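Local coordinates for oligopeptide ABC transporter, periplasmic oligopeptide-binding protein, putative (Thermotoga maritima MSB8, PDB 5IPW) that probably binds oligopeptides in the periplasm and hands them to an ABC transporter for uptake, at residues P47-G61 / W262-Y276. Numbering follows the deposited sequence.
Sequences PLVVQPVEKVGQFGG and WAVDIEGNQLPYIDY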
loop_
_atom_site.group_PDB
_atom_site.type_symbol
_atom_site.label_atom_id
_atom_site.label_comp_id
_atom_site.label_asym_id
_atom_site.label_seq_id
_atom_site.Cartn_x
_atom_site.Cartn_y
_atom_site.Cartn_z
ATOM N N PRO A 47 -8.466 20.205 17.735
ATOM C CA PRO A 47 -8.779 19.314 16.615
ATOM C C PRO A 47 -7.676 19.282 15.567
ATOM O O PRO A 47 -6.897 20.220 15.463
ATOM C CB PRO A 47 -10.044 19.943 16.011
ATOM C CG PRO A 47 -9.982 21.376 16.410
ATOM C CD PRO A 47 -9.384 21.359 17.785
ATOM N N LEU A 48 -7.608 18.202 14.801
ATOM C CA LEU A 48 -6.739 18.159 13.634
ATOM C C LEU A 48 -7.236 19.193 12.640
ATOM O O LEU A 48 -8.432 19.442 12.548
ATOM C CB LEU A 48 -6.726 16.755 13.023
ATOM C CG LEU A 48 -5.965 16.570 11.707
ATOM C CD1 LEU A 48 -4.485 16.860 11.859
ATOM C CD2 LEU A 48 -6.161 15.158 11.185
ATOM N N VAL A 49 -6.313 19.830 11.934
ATOM C CA VAL A 49 -6.661 20.867 10.973
ATOM C C VAL A 49 -6.274 20.370 9.600
ATOM O O VAL A 49 -5.139 19.958 9.379
ATOM C CB VAL A 49 -5.941 22.195 11.274
ATOM C CG1 VAL A 49 -6.348 23.268 10.274
ATOM C CG2 VAL A 49 -6.259 22.647 12.693
ATOM N N VAL A 50 -7.234 20.400 8.681
ATOM C CA VAL A 50 -7.061 19.778 7.383
ATOM C C VAL A 50 -7.137 20.821 6.293
ATOM O O VAL A 50 -8.076 21.596 6.245
ATOM C CB VAL A 50 -8.129 18.706 7.181
ATOM C CG1 VAL A 50 -8.058 18.102 5.778
ATOM C CG2 VAL A 50 -7.939 17.637 8.234
ATOM N N GLN A 51 -6.128 20.853 5.432
ATOM C CA GLN A 51 -6.160 21.752 4.296
ATOM C C GLN A 51 -6.745 21.021 3.092
ATOM O O GLN A 51 -6.259 19.958 2.708
ATOM C CB GLN A 51 -4.780 22.287 3.962
ATOM C CG GLN A 51 -4.818 23.359 2.891
ATOM C CD GLN A 51 -3.431 23.784 2.492
ATOM O OE1 GLN A 51 -2.636 24.206 3.343
ATOM N NE2 GLN A 51 -3.112 23.663 1.200
ATOM N N PRO A 52 -7.799 21.588 2.503
ATOM C CA PRO A 52 -8.429 20.958 1.368
ATOM C C PRO A 52 -7.489 20.667 0.215
ATOM O O PRO A 52 -6.547 21.411 -0.023
ATOM C CB PRO A 52 -9.457 21.988 0.922
ATOM C CG PRO A 52 -9.818 22.712 2.159
ATOM C CD PRO A 52 -8.599 22.704 3.031
ATOM N N VAL A 53 -7.777 19.589 -0.504
ATOM C CA VAL A 53 -7.071 19.274 -1.728
ATOM C C VAL A 53 -7.262 20.378 -2.755
ATOM O O VAL A 53 -6.353 20.673 -3.514
ATOM C CB VAL A 53 -7.546 17.930 -2.321
ATOM C CG1 VAL A 53 -7.099 17.773 -3.765
ATOM C CG2 VAL A 53 -7.028 16.780 -1.477
ATOM N N GLU A 54 -8.443 20.981 -2.775
ATOM C CA GLU A 54 -8.823 21.865 -3.863
ATOM C C GLU A 54 -9.346 23.186 -3.346
ATOM O O GLU A 54 -8.908 24.249 -3.779
ATOM C CB GLU A 54 -9.895 21.172 -4.698
ATOM C CG GLU A 54 -10.155 21.776 -6.060
ATOM C CD GLU A 54 -11.322 21.105 -6.758
ATOM O OE1 GLU A 54 -12.063 21.810 -7.484
ATOM O OE2 GLU A 54 -11.504 19.879 -6.568
ATOM N N LYS A 55 -10.310 23.122 -2.441
ATOM C CA LYS A 55 -10.866 24.320 -1.867
ATOM C C LYS A 55 -11.679 23.993 -0.639
ATOM O O LYS A 55 -11.982 22.834 -0.370
ATOM C CB LYS A 55 -11.739 25.045 -2.888
ATOM C CG LYS A 55 -12.913 24.227 -3.394
ATOM C CD LYS A 55 -13.597 24.900 -4.579
ATOM C CE LYS A 55 -14.483 26.040 -4.124
ATOM N NZ LYS A 55 -15.174 26.688 -5.267
ATOM N N VAL A 56 -12.039 25.033 0.100
ATOM C CA VAL A 56 -12.851 24.870 1.286
ATOM C C VAL A 56 -14.222 24.374 0.846
ATOM O O VAL A 56 -14.818 24.927 -0.070
ATOM C CB VAL A 56 -12.954 26.188 2.082
ATOM C CG1 VAL A 56 -13.916 26.058 3.261
ATOM C CG2 VAL A 56 -11.574 26.595 2.589
ATOM N N GLY A 57 -14.709 23.331 1.502
ATOM C CA GLY A 57 -15.921 22.638 1.068
ATOM C C GLY A 57 -17.211 23.139 1.683
ATOM O O GLY A 57 -17.205 24.030 2.520
ATOM N N GLN A 58 -18.321 22.547 1.248
ATOM C CA GLN A 58 -19.662 22.872 1.734
ATOM C C GLN A 58 -20.271 21.631 2.337
ATOM O O GLN A 58 -20.003 20.514 1.886
ATOM C CB GLN A 58 -20.553 23.350 0.596
ATOM C CG GLN A 58 -20.114 24.663 -0.015
ATOM C CD GLN A 58 -20.898 25.010 -1.265
ATOM O OE1 GLN A 58 -20.769 24.350 -2.293
ATOM N NE2 GLN A 58 -21.715 26.056 -1.185
ATOM N N PHE A 59 -21.091 21.833 3.360
ATOM C CA PHE A 59 -21.702 20.732 4.083
ATOM C C PHE A 59 -22.915 20.198 3.332
ATOM O O PHE A 59 -23.700 20.968 2.767
ATOM C CB PHE A 59 -22.174 21.191 5.462
ATOM C CG PHE A 59 -21.084 21.319 6.471
ATOM C CD1 PHE A 59 -20.334 20.212 6.832
ATOM C CD2 PHE A 59 -20.834 22.537 7.097
ATOM C CE1 PHE A 59 -19.330 20.319 7.776
ATOM C CE2 PHE A 59 -19.832 22.653 8.042
ATOM C CZ PHE A 59 -19.083 21.540 8.388
ATOM N N GLY A 60 -23.064 18.880 3.350
ATOM C CA GLY A 60 -24.297 18.234 2.954
ATOM C C GLY A 60 -24.086 17.080 2.014
ATOM O O GLY A 60 -22.951 16.728 1.693
ATOM N N GLY A 61 -25.200 16.480 1.596
ATOM C CA GLY A 61 -25.217 15.537 0.488
ATOM C C GLY A 61 -25.095 14.083 0.875
ATOM O O GLY A 61 -24.727 13.744 2.006
ATOM N N TRP A 262 -13.283 14.684 14.964
ATOM C CA TRP A 262 -12.307 15.470 15.732
ATOM C C TRP A 262 -11.368 16.268 14.848
ATOM O O TRP A 262 -10.351 16.757 15.330
ATOM C CB TRP A 262 -11.476 14.530 16.622
ATOM C CG TRP A 262 -11.222 13.240 15.948
ATOM C CD1 TRP A 262 -11.986 12.114 16.030
ATOM C CD2 TRP A 262 -10.176 12.950 15.025
ATOM N NE1 TRP A 262 -11.470 11.135 15.226
ATOM C CE2 TRP A 262 -10.356 11.620 14.597
ATOM C CE3 TRP A 262 -9.104 13.680 14.520
ATOM C CZ2 TRP A 262 -9.501 11.004 13.688
ATOM C CZ3 TRP A 262 -8.249 13.064 13.613
ATOM C CH2 TRP A 262 -8.455 11.742 13.204
ATOM N N ALA A 263 -11.690 16.394 13.564
ATOM C CA ALA A 263 -10.883 17.200 12.663
ATOM C C ALA A 263 -11.744 18.272 12.051
ATOM O O ALA A 263 -12.940 18.089 11.884
ATOM C CB ALA A 263 -10.273 16.344 11.575
ATOM N N VAL A 264 -11.119 19.393 11.717
ATOM C CA VAL A 264 -11.783 20.493 11.043
ATOM C C VAL A 264 -10.987 20.981 9.837
ATOM O O VAL A 264 -9.846 20.587 9.611
ATOM C CB VAL A 264 -12.017 21.688 11.991
ATOM C CG1 VAL A 264 -12.812 21.263 13.220
ATOM C CG2 VAL A 264 -10.694 22.316 12.427
ATOM N N ASP A 265 -11.661 21.811 9.061
ATOM C CA ASP A 265 -11.113 22.651 8.000
ATOM C C ASP A 265 -10.164 23.709 8.474
ATOM O O ASP A 265 -10.157 24.068 9.643
ATOM C CB ASP A 265 -12.265 23.486 7.430
ATOM C CG ASP A 265 -12.744 22.985 6.163
ATOM O OD1 ASP A 265 -12.237 21.936 5.732
ATOM O OD2 ASP A 265 -13.629 23.640 5.593
ATOM N N ILE A 266 -9.459 24.303 7.521
ATOM C CA ILE A 266 -8.790 25.572 7.766
ATOM C C ILE A 266 -9.771 26.692 8.145
ATOM O O ILE A 266 -9.382 27.625 8.824
ATOM C CB ILE A 266 -7.873 26.005 6.593
ATOM C CG1 ILE A 266 -8.640 26.147 5.279
ATOM C CG2 ILE A 266 -6.740 25.004 6.417
ATOM C CD1 ILE A 266 -7.783 26.611 4.114
ATOM N N GLU A 267 -11.025 26.621 7.713
ATOM C CA GLU A 267 -12.051 27.580 8.165
ATOM C C GLU A 267 -12.819 27.140 9.418
ATOM O O GLU A 267 -13.804 27.770 9.790
ATOM C CB GLU A 267 -13.058 27.860 7.040
ATOM C CG GLU A 267 -12.496 28.647 5.861
ATOM C CD GLU A 267 -12.271 30.120 6.183
ATOM O OE1 GLU A 267 -13.263 30.841 6.398
ATOM O OE2 GLU A 267 -11.096 30.557 6.222
ATOM N N GLY A 268 -12.394 26.063 10.063
ATOM C CA GLY A 268 -13.083 25.578 11.269
ATOM C C GLY A 268 -14.367 24.771 11.069
ATOM O O GLY A 268 -15.083 24.510 12.038
ATOM N N ASN A 269 -14.676 24.379 9.834
ATOM C CA ASN A 269 -15.757 23.416 9.584
ATOM C C ASN A 269 -15.405 22.017 10.116
ATOM O O ASN A 269 -14.392 21.441 9.731
ATOM C CB ASN A 269 -16.066 23.306 8.081
ATOM C CG ASN A 269 -16.546 24.614 7.480
ATOM O OD1 ASN A 269 -17.502 25.211 7.957
ATOM N ND2 ASN A 269 -15.876 25.065 6.422
ATOM N N GLN A 270 -16.251 21.484 10.997
ATOM C CA GLN A 270 -16.098 20.124 11.497
ATOM C C GLN A 270 -16.378 19.123 10.384
ATOM O O GLN A 270 -17.476 19.077 9.830
ATOM C CB GLN A 270 -17.058 19.849 12.661
ATOM C CG GLN A 270 -16.983 18.415 13.178
ATOM C CD GLN A 270 -18.103 18.047 14.136
ATOM O OE1 GLN A 270 -19.235 18.520 14.000
ATOM N NE2 GLN A 270 -17.800 17.173 15.098
ATOM N N LEU A 271 -15.385 18.307 10.081
ATOM C CA LEU A 271 -15.509 17.323 9.027
ATOM C C LEU A 271 -16.307 16.110 9.528
ATOM O O LEU A 271 -16.541 15.971 10.730
ATOM C CB LEU A 271 -14.108 16.915 8.545
ATOM C CG LEU A 271 -13.303 18.062 7.936
ATOM C CD1 LEU A 271 -11.855 17.652 7.746
ATOM C CD2 LEU A 271 -13.899 18.515 6.612
ATOM N N PRO A 272 -16.756 15.245 8.603
ATOM C CA PRO A 272 -16.653 15.366 7.139
ATOM C C PRO A 272 -17.578 16.422 6.577
ATOM O O PRO A 272 -18.442 16.905 7.274
ATOM C CB PRO A 272 -17.071 13.980 6.635
ATOM C CG PRO A 272 -17.920 13.423 7.721
ATOM C CD PRO A 272 -17.356 13.961 9.007
ATOM N N TYR A 273 -17.392 16.788 5.320
ATOM C CA TYR A 273 -18.330 17.681 4.663
ATOM C C TYR A 273 -19.624 16.936 4.343
ATOM O O TYR A 273 -20.722 17.451 4.527
ATOM C CB TYR A 273 -17.740 18.173 3.360
ATOM C CG TYR A 273 -16.585 19.144 3.487
ATOM C CD1 TYR A 273 -16.740 20.360 4.130
ATOM C CD2 TYR A 273 -15.360 18.866 2.907
ATOM C CE1 TYR A 273 -15.693 21.262 4.211
ATOM C CE2 TYR A 273 -14.318 19.759 2.976
ATOM C CZ TYR A 273 -14.488 20.948 3.640
ATOM O OH TYR A 273 -13.449 21.832 3.683
ATOM N N ILE A 274 -19.463 15.701 3.885
ATOM C CA ILE A 274 -20.564 14.878 3.412
ATOM C C ILE A 274 -21.340 14.259 4.583
ATOM O O ILE A 274 -20.746 13.714 5.514
ATOM C CB ILE A 274 -20.019 13.801 2.452
ATOM C CG1 ILE A 274 -19.374 14.496 1.246
ATOM C CG2 ILE A 274 -21.129 12.856 2.009
ATOM C CD1 ILE A 274 -18.528 13.587 0.393
ATOM N N ASP A 275 -22.667 14.357 4.527
ATOM C CA ASP A 275 -23.536 13.901 5.614
ATOM C C ASP A 275 -23.683 12.378 5.636
ATOM O O ASP A 275 -23.633 11.750 6.703
ATOM C CB ASP A 275 -24.923 14.535 5.487
ATOM C CG ASP A 275 -24.961 15.998 5.912
ATOM O OD1 ASP A 275 -24.060 16.455 6.652
ATOM O OD2 ASP A 275 -25.931 16.695 5.528
ATOM N N TYR A 276 -23.890 11.798 4.460
ATOM C CA TYR A 276 -24.117 10.367 4.328
ATOM C C TYR A 276 -23.364 9.805 3.143
ATOM O O TYR A 276 -23.200 10.488 2.129
ATOM C CB TYR A 276 -25.599 10.084 4.106
ATOM C CG TYR A 276 -26.485 10.493 5.243
ATOM C CD1 TYR A 276 -26.739 9.626 6.293
ATOM C CD2 TYR A 276 -27.084 11.729 5.256
ATOM C CE1 TYR A 276 -27.563 9.995 7.340
ATOM C CE2 TYR A 276 -27.910 12.114 6.291
ATOM C CZ TYR A 276 -28.142 11.244 7.336
ATOM O OH TYR A 276 -28.957 11.636 8.377
#
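F59 and Y273 bury the most surface where the loop after strand 48-51 runs beside the loop that follows strand 263-265. The two strands pair in parallel in a small mixed sheet of this family 5 solute-binding protein, with strand 2-4 antiparallel on the other side of 48-51. V264 N donates to L48 O at 2.8 Å, and V50 N donates to V264 O.

Beyond the strands, both segments continue as loops and stay together. L271 CD2 sits over the centre of one face of the Y273 ring. On the opposite face G57 CA makes a CH-pi contact, 3.6 Å from the ring centroid. A side chain at G57 would run into this ring. The Y273 hydroxyl lies near G57 N, which would donate to it, and near D265 OD2, but it is modelled too close to D265, so both bonds are doubtful in detail. N269 ND2 donates to D265 OD2, nearly straight at 174°. An alanine in place of Y273 is likely to open a gap between G57 CA and L271 CD2 and to leave G57 CA without its ring partner.

F59 has CG anti to its carbonyl carbon (chi1 -78°), which swings the ring towards 269-273. Its edge meets the carbonyl oxygens of Q270, P272 and Y273, while CZ touches N269 CB at 3.5 Å.

I266 packs its CG1 against V56 CG2 at 4.0 Å and P52 CD at 4.1 Å, and its CG2 approaches V49 CG1. Y10 of helix 7-14 touches both I266 and V49.

Towards strands 62-67 and 276-281, which pair in parallel in the next sheet, G60 N donates to Y273 O at 3.0 Å, and Y276 N donates to G61 O at 3.2 Å, in the carbonyl plane.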